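Local coordinates for protein diaminopimelate decarboxylase (Aquifex aeolicus, PDB 2P3E) that probably catalyses the pyridoxal 5'-phosphate-dependent decarboxylation of meso-diaminopimelate to L-lysine, the final step of lysine biosynthesis by this route, at residues Q30-P35 with A392-E397; F68-V73 with L91-K96; K185-A190 with E227-K232; V295-D300 with F306-A311. All coordinates share one frame; numbering follows the deposited sequence.

Contact 1: residues Q30-P35 with A392-E397; sequences QTFGTP and AEVLVE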
# COMPACT_ATOMS: atom_id res chain seq x y z
N GLN B 30 -24.44 4.94 -7.40
CA GLN B 30 -25.58 4.02 -7.27
C GLN B 30 -25.49 2.87 -8.27
O GLN B 30 -25.86 1.74 -7.95
CB GLN B 30 -26.91 4.77 -7.46
CG GLN B 30 -27.21 5.80 -6.38
CD GLN B 30 -28.46 6.65 -6.72
OE1 GLN B 30 -28.84 6.80 -7.89
NE2 GLN B 30 -29.07 7.21 -5.70
N THR B 31 -24.99 3.15 -9.46
CA THR B 31 -24.86 2.13 -10.52
C THR B 31 -23.69 1.16 -10.29
O THR B 31 -23.86 -0.06 -10.38
CB THR B 31 -24.71 2.79 -11.90
OG1 THR B 31 -25.91 3.53 -12.18
CG2 THR B 31 -24.51 1.77 -13.01
N PHE B 32 -22.51 1.71 -10.01
CA PHE B 32 -21.28 0.91 -9.97
C PHE B 32 -20.78 0.58 -8.56
O PHE B 32 -19.84 -0.21 -8.39
CB PHE B 32 -20.18 1.59 -10.80
CG PHE B 32 -20.48 1.63 -12.27
CD1 PHE B 32 -20.40 0.47 -13.05
CD2 PHE B 32 -20.86 2.83 -12.89
CE1 PHE B 32 -20.70 0.50 -14.41
CE2 PHE B 32 -21.15 2.86 -14.24
CZ PHE B 32 -21.07 1.70 -15.01
N GLY B 33 -21.40 1.18 -7.55
CA GLY B 33 -21.02 0.99 -6.16
C GLY B 33 -19.88 1.91 -5.72
O GLY B 33 -19.27 2.60 -6.55
N THR B 34 -19.60 1.93 -4.41
CA THR B 34 -18.46 2.68 -3.87
C THR B 34 -17.61 1.73 -3.02
O THR B 34 -18.13 0.71 -2.55
CB THR B 34 -18.90 3.91 -3.01
OG1 THR B 34 -19.82 3.48 -2.00
CG2 THR B 34 -19.55 4.99 -3.87
N PRO B 35 -16.31 2.03 -2.83
CA PRO B 35 -15.53 3.12 -3.43
C PRO B 35 -15.48 3.01 -4.96
O PRO B 35 -15.50 1.91 -5.50
CB PRO B 35 -14.12 2.94 -2.85
CG PRO B 35 -14.32 2.11 -1.62
CD PRO B 35 -15.49 1.21 -1.91
N ALA B 392 -13.94 -0.33 -8.20
CA ALA B 392 -14.18 -0.27 -9.66
C ALA B 392 -13.58 1.05 -10.18
O ALA B 392 -13.44 2.02 -9.42
CB ALA B 392 -15.68 -0.33 -9.97
N GLU B 393 -13.22 1.06 -11.46
CA GLU B 393 -12.79 2.26 -12.15
C GLU B 393 -13.66 2.51 -13.40
O GLU B 393 -13.86 1.61 -14.20
CB GLU B 393 -11.33 2.14 -12.57
CG GLU B 393 -10.31 2.12 -11.40
CD GLU B 393 -8.85 2.06 -11.90
OE1 GLU B 393 -8.46 1.06 -12.57
OE2 GLU B 393 -8.08 3.01 -11.62
N VAL B 394 -14.14 3.73 -13.57
CA VAL B 394 -14.97 4.07 -14.73
C VAL B 394 -14.37 5.29 -15.43
O VAL B 394 -13.76 6.13 -14.78
CB VAL B 394 -16.45 4.35 -14.34
CG1 VAL B 394 -17.11 3.08 -13.79
CG2 VAL B 394 -16.54 5.44 -13.30
N LEU B 395 -14.54 5.34 -16.74
CA LEU B 395 -14.03 6.43 -17.58
C LEU B 395 -15.22 7.12 -18.27
O LEU B 395 -15.97 6.48 -19.03
CB LEU B 395 -13.07 5.88 -18.62
CG LEU B 395 -12.48 6.85 -19.67
CD1 LEU B 395 -11.50 7.81 -19.02
CD2 LEU B 395 -11.80 6.04 -20.76
N VAL B 396 -15.38 8.40 -17.98
CA VAL B 396 -16.49 9.18 -18.52
C VAL B 396 -16.00 9.99 -19.74
O VAL B 396 -14.87 10.47 -19.75
CB VAL B 396 -17.09 10.11 -17.46
CG1 VAL B 396 -18.27 10.87 -18.03
CG2 VAL B 396 -17.58 9.30 -16.26
N GLU B 397 -16.84 10.08 -20.77
CA GLU B 397 -16.53 10.92 -21.92
C GLU B 397 -17.84 11.46 -22.50
O GLU B 397 -18.68 10.68 -22.97
CB GLU B 397 -15.79 10.13 -22.99
CG GLU B 397 -15.33 10.97 -24.19
CD GLU B 397 -14.46 10.19 -25.15
OE1 GLU B 397 -13.46 9.57 -24.72
OE2 GLU B 397 -14.75 10.20 -26.35

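Contact 2: residues F68-V73 with L91-K96; sequences FNPHLV and LYLAKK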
# COMPACT_ATOMS: atom_id res chain seq x y z
N PHE B 68 -1.62 2.73 -13.81
CA PHE B 68 -1.37 1.63 -14.72
C PHE B 68 -2.60 1.07 -15.42
O PHE B 68 -2.50 0.03 -16.06
CB PHE B 68 -0.54 0.48 -14.04
CG PHE B 68 -1.14 -0.08 -12.79
CD1 PHE B 68 -2.32 -0.81 -12.82
CD2 PHE B 68 -0.50 0.13 -11.55
CE1 PHE B 68 -2.88 -1.33 -11.65
CE2 PHE B 68 -1.04 -0.40 -10.38
CZ PHE B 68 -2.24 -1.12 -10.42
N ASN B 69 -3.75 1.73 -15.31
CA ASN B 69 -4.94 1.15 -15.95
C ASN B 69 -4.69 1.05 -17.45
O ASN B 69 -4.39 2.06 -18.08
CB ASN B 69 -6.21 1.97 -15.65
CG ASN B 69 -7.47 1.35 -16.28
OD1 ASN B 69 -7.60 1.29 -17.50
ND2 ASN B 69 -8.36 0.85 -15.44
N PRO B 70 -4.81 -0.17 -18.03
CA PRO B 70 -4.39 -0.31 -19.42
C PRO B 70 -5.24 0.48 -20.41
O PRO B 70 -4.73 0.88 -21.46
CB PRO B 70 -4.48 -1.82 -19.71
CG PRO B 70 -5.25 -2.41 -18.58
CD PRO B 70 -5.27 -1.43 -17.43
N HIS B 71 -6.52 0.69 -20.10
CA HIS B 71 -7.37 1.51 -20.95
C HIS B 71 -6.95 2.99 -20.93
O HIS B 71 -7.00 3.67 -21.96
CB HIS B 71 -8.86 1.34 -20.58
CG HIS B 71 -9.32 -0.09 -20.62
ND1 HIS B 71 -9.54 -0.76 -21.81
CD2 HIS B 71 -9.52 -0.99 -19.63
CE1 HIS B 71 -9.91 -2.01 -21.54
NE2 HIS B 71 -9.89 -2.17 -20.23
N LEU B 72 -6.51 3.47 -19.77
CA LEU B 72 -6.02 4.84 -19.69
C LEU B 72 -4.68 5.00 -20.43
O LEU B 72 -4.45 6.01 -21.10
CB LEU B 72 -5.89 5.29 -18.23
CG LEU B 72 -7.20 5.26 -17.40
CD1 LEU B 72 -6.94 5.67 -15.94
CD2 LEU B 72 -8.29 6.17 -18.02
N VAL B 73 -3.81 4.00 -20.30
CA VAL B 73 -2.54 4.00 -21.00
C VAL B 73 -2.77 3.92 -22.52
O VAL B 73 -2.12 4.64 -23.27
CB VAL B 73 -1.58 2.89 -20.51
CG1 VAL B 73 -0.26 2.94 -21.28
CG2 VAL B 73 -1.32 3.04 -18.97
N LEU B 91 6.55 -2.22 -18.73
CA LEU B 91 6.90 -2.59 -20.12
C LEU B 91 5.76 -3.40 -20.76
O LEU B 91 5.30 -3.07 -21.86
CB LEU B 91 8.21 -3.37 -20.17
CG LEU B 91 8.65 -3.84 -21.58
CD1 LEU B 91 8.99 -2.66 -22.51
CD2 LEU B 91 9.83 -4.81 -21.51
N TYR B 92 5.33 -4.45 -20.06
CA TYR B 92 4.20 -5.30 -20.48
C TYR B 92 2.99 -4.44 -20.76
O TYR B 92 2.36 -4.56 -21.82
CB TYR B 92 3.94 -6.37 -19.39
CG TYR B 92 2.51 -6.88 -19.25
CD1 TYR B 92 2.12 -8.08 -19.84
CD2 TYR B 92 1.57 -6.19 -18.48
CE1 TYR B 92 0.82 -8.58 -19.71
CE2 TYR B 92 0.26 -6.66 -18.35
CZ TYR B 92 -0.10 -7.85 -18.96
OH TYR B 92 -1.39 -8.32 -18.80
N LEU B 93 2.68 -3.56 -19.81
CA LEU B 93 1.53 -2.69 -19.89
C LEU B 93 1.61 -1.73 -21.06
O LEU B 93 0.66 -1.59 -21.84
CB LEU B 93 1.40 -1.93 -18.58
CG LEU B 93 0.10 -1.24 -18.22
CD1 LEU B 93 -0.99 -2.26 -17.88
CD2 LEU B 93 0.46 -0.42 -17.03
N ALA B 94 2.77 -1.08 -21.23
CA ALA B 94 2.95 -0.13 -22.34
C ALA B 94 2.73 -0.85 -23.67
O ALA B 94 2.01 -0.36 -24.55
CB ALA B 94 4.36 0.51 -22.28
N LYS B 95 3.34 -2.03 -23.80
CA LYS B 95 3.26 -2.84 -25.03
C LYS B 95 1.84 -3.32 -25.34
O LYS B 95 1.41 -3.24 -26.49
CB LYS B 95 4.25 -4.02 -24.99
CG LYS B 95 5.70 -3.58 -25.25
CD LYS B 95 6.73 -4.65 -24.84
CE LYS B 95 6.90 -5.73 -25.88
NZ LYS B 95 8.02 -6.66 -25.54
N LYS B 96 1.11 -3.77 -24.32
CA LYS B 96 -0.29 -4.17 -24.44
C LYS B 96 -1.18 -3.01 -24.85
O LYS B 96 -2.18 -3.21 -25.55
CB LYS B 96 -0.82 -4.72 -23.11
CG LYS B 96 -0.42 -6.14 -22.80
CD LYS B 96 -1.39 -7.14 -23.39
CE LYS B 96 -1.03 -8.54 -22.92
NZ LYS B 96 -1.77 -9.58 -23.71

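Contact 3: residues K185-A190 with E227-K232; sequences KEYEYA and ESLTQK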
# COMPACT_ATOMS: atom_id res chain seq x y z
N LYS B 185 32.63 10.90 -16.04
CA LYS B 185 33.40 9.68 -15.76
C LYS B 185 32.63 8.40 -16.09
O LYS B 185 33.21 7.43 -16.58
CB LYS B 185 33.87 9.65 -14.30
CG LYS B 185 35.08 10.54 -14.02
CD LYS B 185 35.59 10.34 -12.59
CE LYS B 185 34.98 11.35 -11.61
NZ LYS B 185 35.53 11.17 -10.23
N GLU B 186 31.32 8.40 -15.82
CA GLU B 186 30.48 7.29 -16.22
C GLU B 186 30.28 7.19 -17.72
O GLU B 186 30.16 6.09 -18.25
CB GLU B 186 29.13 7.30 -15.48
CG GLU B 186 29.22 6.67 -14.09
CD GLU B 186 27.87 6.53 -13.42
OE1 GLU B 186 26.93 5.95 -14.03
OE2 GLU B 186 27.75 7.02 -12.27
N TYR B 187 30.21 8.33 -18.41
CA TYR B 187 30.08 8.34 -19.87
C TYR B 187 31.36 7.80 -20.53
O TYR B 187 31.30 7.03 -21.50
CB TYR B 187 29.77 9.75 -20.39
CG TYR B 187 28.29 10.06 -20.35
CD1 TYR B 187 27.74 10.80 -19.30
CD2 TYR B 187 27.44 9.60 -21.35
CE1 TYR B 187 26.37 11.07 -19.25
CE2 TYR B 187 26.07 9.87 -21.32
CZ TYR B 187 25.54 10.59 -20.26
OH TYR B 187 24.20 10.85 -20.23
N GLU B 188 32.50 8.19 -19.97
CA GLU B 188 33.79 7.66 -20.42
C GLU B 188 33.89 6.15 -20.21
O GLU B 188 34.32 5.43 -21.10
CB GLU B 188 34.95 8.39 -19.73
CG GLU B 188 35.16 9.84 -20.23
CD GLU B 188 35.56 9.92 -21.71
OE1 GLU B 188 35.97 8.88 -22.28
OE2 GLU B 188 35.47 11.04 -22.30
N TYR B 189 33.45 5.69 -19.04
CA TYR B 189 33.42 4.27 -18.72
C TYR B 189 32.50 3.51 -19.68
O TYR B 189 32.89 2.47 -20.24
CB TYR B 189 32.99 4.05 -17.26
CG TYR B 189 32.98 2.59 -16.86
CD1 TYR B 189 34.16 1.96 -16.45
CD2 TYR B 189 31.80 1.83 -16.92
CE1 TYR B 189 34.16 0.61 -16.10
CE2 TYR B 189 31.79 0.49 -16.57
CZ TYR B 189 32.98 -0.11 -16.17
OH TYR B 189 33.00 -1.45 -15.83
N ALA B 190 31.29 4.04 -19.89
CA ALA B 190 30.31 3.42 -20.78
C ALA B 190 30.75 3.36 -22.25
O ALA B 190 30.32 2.47 -22.98
CB ALA B 190 28.95 4.13 -20.65
N GLU B 227 26.95 19.87 -24.11
CA GLU B 227 27.98 20.57 -24.88
C GLU B 227 29.34 19.93 -24.68
O GLU B 227 30.05 19.70 -25.65
CB GLU B 227 28.06 22.04 -24.47
CG GLU B 227 26.81 22.80 -24.84
CD GLU B 227 26.76 23.15 -26.32
OE1 GLU B 227 27.85 23.23 -26.95
OE2 GLU B 227 25.63 23.35 -26.85
N SER B 228 29.68 19.63 -23.43
CA SER B 228 30.93 18.99 -23.09
C SER B 228 31.08 17.58 -23.71
O SER B 228 32.13 17.25 -24.26
CB SER B 228 31.07 18.94 -21.58
OG SER B 228 32.33 18.41 -21.21
N LEU B 229 30.03 16.76 -23.62
CA LEU B 229 30.05 15.42 -24.24
C LEU B 229 30.13 15.48 -25.77
O LEU B 229 30.85 14.68 -26.38
CB LEU B 229 28.82 14.60 -23.80
CG LEU B 229 28.75 14.23 -22.31
CD1 LEU B 229 27.43 13.56 -21.98
CD2 LEU B 229 29.94 13.35 -21.89
N THR B 230 29.40 16.42 -26.38
CA THR B 230 29.44 16.60 -27.84
C THR B 230 30.85 16.99 -28.32
O THR B 230 31.33 16.49 -29.34
CB THR B 230 28.38 17.60 -28.33
OG1 THR B 230 27.07 17.16 -27.93
CG2 THR B 230 28.40 17.72 -29.87
N GLN B 231 31.51 17.87 -27.57
CA GLN B 231 32.90 18.26 -27.85
C GLN B 231 33.85 17.06 -27.74
O GLN B 231 34.77 16.91 -28.55
CB GLN B 231 33.32 19.40 -26.91
CG GLN B 231 34.73 19.95 -27.17
NE2 GLN B 231 37.98 21.30 -26.60
N LYS B 232 33.62 16.20 -26.75
CA LYS B 232 34.42 14.99 -26.55
C LYS B 232 34.14 13.87 -27.56
O LYS B 232 34.80 12.83 -27.54
CB LYS B 232 34.28 14.46 -25.11
CG LYS B 232 34.81 15.42 -24.08
CD LYS B 232 35.02 14.77 -22.73
CE LYS B 232 35.73 15.74 -21.78
NZ LYS B 232 37.10 16.14 -22.26

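Contact 4: residues V295-D300 with F306-A311; sequences VQFLKD and FIIVDA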
# COMPACT_ATOMS: atom_id res chain seq x y z
N VAL B 295 -20.68 7.66 2.85
CA VAL B 295 -20.69 7.80 4.30
C VAL B 295 -21.44 6.62 4.94
O VAL B 295 -22.57 6.31 4.57
CB VAL B 295 -21.35 9.16 4.74
CG1 VAL B 295 -21.40 9.24 6.28
CG2 VAL B 295 -20.59 10.36 4.14
N GLN B 296 -20.77 5.95 5.88
CA GLN B 296 -21.30 4.79 6.58
C GLN B 296 -21.80 5.19 7.96
O GLN B 296 -22.93 4.85 8.32
CB GLN B 296 -20.24 3.70 6.70
CG GLN B 296 -19.68 3.22 5.37
CD GLN B 296 -20.75 2.78 4.39
OE1 GLN B 296 -21.56 1.89 4.69
NE2 GLN B 296 -20.78 3.40 3.21
N PHE B 297 -20.98 5.92 8.72
CA PHE B 297 -21.35 6.33 10.08
C PHE B 297 -20.88 7.75 10.39
O PHE B 297 -19.86 8.20 9.87
CB PHE B 297 -20.75 5.39 11.15
CG PHE B 297 -21.08 3.95 10.94
CD1 PHE B 297 -22.33 3.44 11.29
CD2 PHE B 297 -20.14 3.09 10.39
CE1 PHE B 297 -22.63 2.08 11.09
CE2 PHE B 297 -20.43 1.74 10.19
CZ PHE B 297 -21.68 1.24 10.55
N LEU B 298 -21.64 8.43 11.25
CA LEU B 298 -21.17 9.63 11.96
C LEU B 298 -20.96 9.27 13.41
O LEU B 298 -21.76 8.52 13.99
CB LEU B 298 -22.17 10.79 11.86
CG LEU B 298 -22.65 11.21 10.46
CD1 LEU B 298 -23.74 12.27 10.59
CD2 LEU B 298 -21.50 11.74 9.58
N LYS B 299 -19.89 9.79 14.00
CA LYS B 299 -19.51 9.48 15.37
C LYS B 299 -18.83 10.71 15.99
O LYS B 299 -17.90 11.27 15.40
CB LYS B 299 -18.55 8.29 15.39
CG LYS B 299 -17.72 8.15 16.62
CD LYS B 299 -16.94 6.87 16.63
CE LYS B 299 -16.32 6.65 18.01
NZ LYS B 299 -15.56 5.34 18.07
N ASP B 300 -19.31 11.12 17.16
CA ASP B 300 -18.64 12.17 17.93
C ASP B 300 -17.90 11.58 19.12
O ASP B 300 -18.40 10.71 19.84
CB ASP B 300 -19.63 13.26 18.40
CG ASP B 300 -20.28 14.00 17.25
OD1 ASP B 300 -19.59 14.37 16.28
OD2 ASP B 300 -21.51 14.23 17.29
N PHE B 306 -16.38 12.68 13.60
CA PHE B 306 -15.87 11.73 12.62
C PHE B 306 -16.96 11.42 11.60
O PHE B 306 -18.13 11.16 11.96
CB PHE B 306 -15.38 10.44 13.31
CG PHE B 306 -14.22 10.64 14.25
CD1 PHE B 306 -12.91 10.52 13.79
CD2 PHE B 306 -14.44 10.94 15.59
CE1 PHE B 306 -11.84 10.71 14.66
CE2 PHE B 306 -13.36 11.13 16.46
CZ PHE B 306 -12.06 11.01 15.99
N ILE B 307 -16.56 11.45 10.33
CA ILE B 307 -17.39 11.02 9.21
C ILE B 307 -16.70 9.76 8.67
O ILE B 307 -15.64 9.84 8.06
CB ILE B 307 -17.48 12.11 8.13
CG1 ILE B 307 -18.13 13.39 8.70
CG2 ILE B 307 -18.22 11.61 6.88
CD1 ILE B 307 -18.18 14.57 7.74
N ILE B 308 -17.31 8.61 8.93
CA ILE B 308 -16.71 7.32 8.57
C ILE B 308 -17.25 6.89 7.21
O ILE B 308 -18.47 6.78 7.04
CB ILE B 308 -16.97 6.24 9.66
CG1 ILE B 308 -16.43 6.73 11.01
CG2 ILE B 308 -16.35 4.87 9.25
CD1 ILE B 308 -16.95 5.96 12.24
N VAL B 309 -16.34 6.66 6.26
CA VAL B 309 -16.71 6.35 4.88
C VAL B 309 -16.22 4.97 4.47
O VAL B 309 -15.51 4.31 5.26
CB VAL B 309 -16.21 7.45 3.88
CG1 VAL B 309 -16.88 8.80 4.20
CG2 VAL B 309 -14.66 7.58 3.91
N ASP B 310 -16.56 4.52 3.26
CA ASP B 310 -16.21 3.15 2.84
C ASP B 310 -14.88 3.05 2.10
O ASP B 310 -14.42 1.95 1.78
CB ASP B 310 -17.37 2.45 2.08
CG ASP B 310 -17.78 3.16 0.78
OD1 ASP B 310 -17.16 4.16 0.35
OD2 ASP B 310 -18.75 2.67 0.16
N ALA B 311 -14.24 4.18 1.86
CA ALA B 311 -12.92 4.22 1.23
C ALA B 311 -11.90 4.59 2.27
O ALA B 311 -12.13 5.48 3.11
CB ALA B 311 -12.87 5.22 0.07

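Contact 1: residues Q30-P35 with A392-E397
Phe32, the last helical residue of helix 25-32, lays its ring over Val394 of strand 392-397, so that an N-terminal helix packs on the mixed beta sheet of the C-terminal domain in this fold type III decarboxylase. The tight part is a CH-pi contact. Val394 CG1 sits 3.9 Å from the centroid of the Phe32 ring and 13° off its normal, somewhat toward the rim, with its shortest approach, 3.9 Å, to Phe32 CD2. The opposite face of the same ring is covered from within the helix by Thr31 CG2, which stands 3.7 Å above the ring plane over its centre, so the phenyl group lies between two methyls. Phe32 CG is anti to its own carbonyl carbon (chi1 -67°), and this turns the ring to the strand, where Leu403 and Val38 also touch Val394 and Val396 touches Val38.

Beyond the ring the contact opens out. Gly33, with a positive phi of 85°, takes the chain out of the helix toward the cis peptide before Pro35, and over this turn the two segments meet only lightly: Ala392 CB lies 4.5 Å from Phe32 O. Polar needs there are met by third parties. Arg407 donates to both Phe32 O and Pro35 O, and the Ala392 backbone is bonded to Tyr37 of strand 36-40, which runs parallel to strand 392-397. Thr31 itself is exposed. Pro35 O and Ala392 N, 3.8 Å apart, form no hydrogen bond.

Contact 2: residues F68-V73 with L91-K96
Leu93 pushes both methyls against the turn from Phe68 to Pro70, joining the start of helix 70-78 to helix 88-96, two successive helices of the beta/alpha barrel that makes up the pyridoxal-binding domain. The apolar interactions all converge on this one leucine. With CG anti to the backbone N (chi1 -163°), its branches divide the work: CD1 lies 4.0 Å from Pro70 CB, whereas CD2 reaches Phe68 CB on one hand and, at 4.3 Å, Val73 CG2 on the other. The Phe68 approach is unusually short, 3.3 Å between Phe68 CB and Leu93 CD2, so the exact placing of this methyl is a little doubtful; the phenyl ring leads away from helix 88-96. That side chain is about 8 Å from the side chain of Lys65, the lysine expected by similarity to carry the cofactor, which is not attached here. Met387 of the second subunit packs on both Phe68 and Leu93, placing the cluster beside the dimer interface.

A second kind of contact is methyl against carbonyl: Phe68 O faces both methyls of Leu93, at 3.1 Å from CD2 and 3.3 Å from CD1, tight for a methyl and an oxygen.

No hydrogen bond joins the two segments. Asn69 is the N-cap of helix 70-78, and its ND2 is bonded in turn to Glu393 OE1 and Ile404 O, which tie the cap to the C-terminal domain. The capping bonds are weak: Asn69 OD1 accepts from Leu72 N at 3.3 Å, and from His71 N at 2.9 Å with a bent N-H...O angle of 127°.

Contact 3: residues K185-A190 with E227-K232
With CG anti to the carbonyl carbon in both, at chi1 -85° and -65° respectively, Tyr187 and Leu229 point at each other between helix 183-191 and helix 214-231, on the outside of the beta/alpha barrel of the pyridoxal-binding domain. The two side chains cross at about a right angle, and one methyl does most of the touching: Leu229 CD1 is centred on a face of the phenol ring, 3.7 Å from the centroid of Tyr187 and only 4° off the normal. Six ring carbons therefore lie at almost the same distance from it, CE1 of Tyr187 being nearest to Leu229 CD1 at 3.8 Å. The other methyl, Leu229 CD2, rests against the root of the ring, 3.9 Å from Tyr187 CB. The CA atoms of Tyr187 and Leu229 are 8.3 Å apart, so this interface is built by side chains and not by close backbones.

The ring is held at its far end as well. Tyr187 OH is hydrogen-bonded to Gly200 O and to Ile153 N, which belong to two neighbouring barrel strands, and Phe234 and Ile201 pack against both Tyr187 and Leu229.

At the solvent edge the contact becomes a looser meeting of charged chains. Glu188, bent at chi2, turns its carboxylate toward Lys232, where only the aliphatic part is met. Glu188 OE2 lies 3.8 Å from Lys232 CD, while Lys232 NZ stays 5.4 Å from the same OE2, too far for a salt bridge.

Contact 4: residues V295-D300 with F306-A311
The Phe306 ring turns an edge to Lys299, whose carbonyl O lies in the ring plane 3.5 Å from Phe306 CD2; Ile308 CG2 likewise sits at the edge of the Phe297 ring, near its plane. A pair of flat side-chain groups, the Gln296 amide and the Asp310 carboxylate, is nearly parallel, with planes 10° apart. It is nevertheless no hydrogen bond, since Gln296 NE2 and Asp310 OD2 are 3.7 Å apart: the amide donates to Gln294 O, and the carboxylate is taken by Thr34, Thr293 and Gln294 N.

These groups ride on an antiparallel hairpin of strands 289-301 and 304-309. Lys299 and Phe306 bond through both backbone groups, at 2.7 Å for Phe306 N to Lys299 O. Further along, Gln296 N (2.7 Å) and Phe297 N (3.1 Å) both donate to Ile308 O, which defines a classic beta bulge and shifts the register by one residue. On one face Val295 CG2 meets Ile307 CG2 at 3.8 Å, with Leu298 and Val309 alongside; the other carries Phe297, Lys299, Phe306 and Ile308.

The latter face meets the second subunit. Lys299 sends its NZ, on an extended chain, to the carbonyls of Glu130, Lys175 and Gly177 there. The backbone bonds thus fix the hairpin, and the side chains of its paired residues divide between an apolar layer within the domain and a partly polar dimer interface.

Overall arrangement
Contacts 2 and 4 are buried and both reach the second subunit; contacts 1 and 3 are partly buried and lie within one chain. Contacts 2 and 3 belong to the barrel, helix against helix, with centres 35 Å apart, whereas contacts 1 and 4 share the mixed sheet of the C-terminal domain. Only contact 4 is carried by backbone hydrogen bonds between its segments. Contacts 1 and 3 each turn on a methyl over an aromatic face, and contact 2 on a leucine packed into a turn. Contact 1 touches two of the others: Glu393 reaches Asn69 of contact 2 across the domain boundary, and Thr34 reaches Asp310 of contact 4 on the same side of the chain's centre.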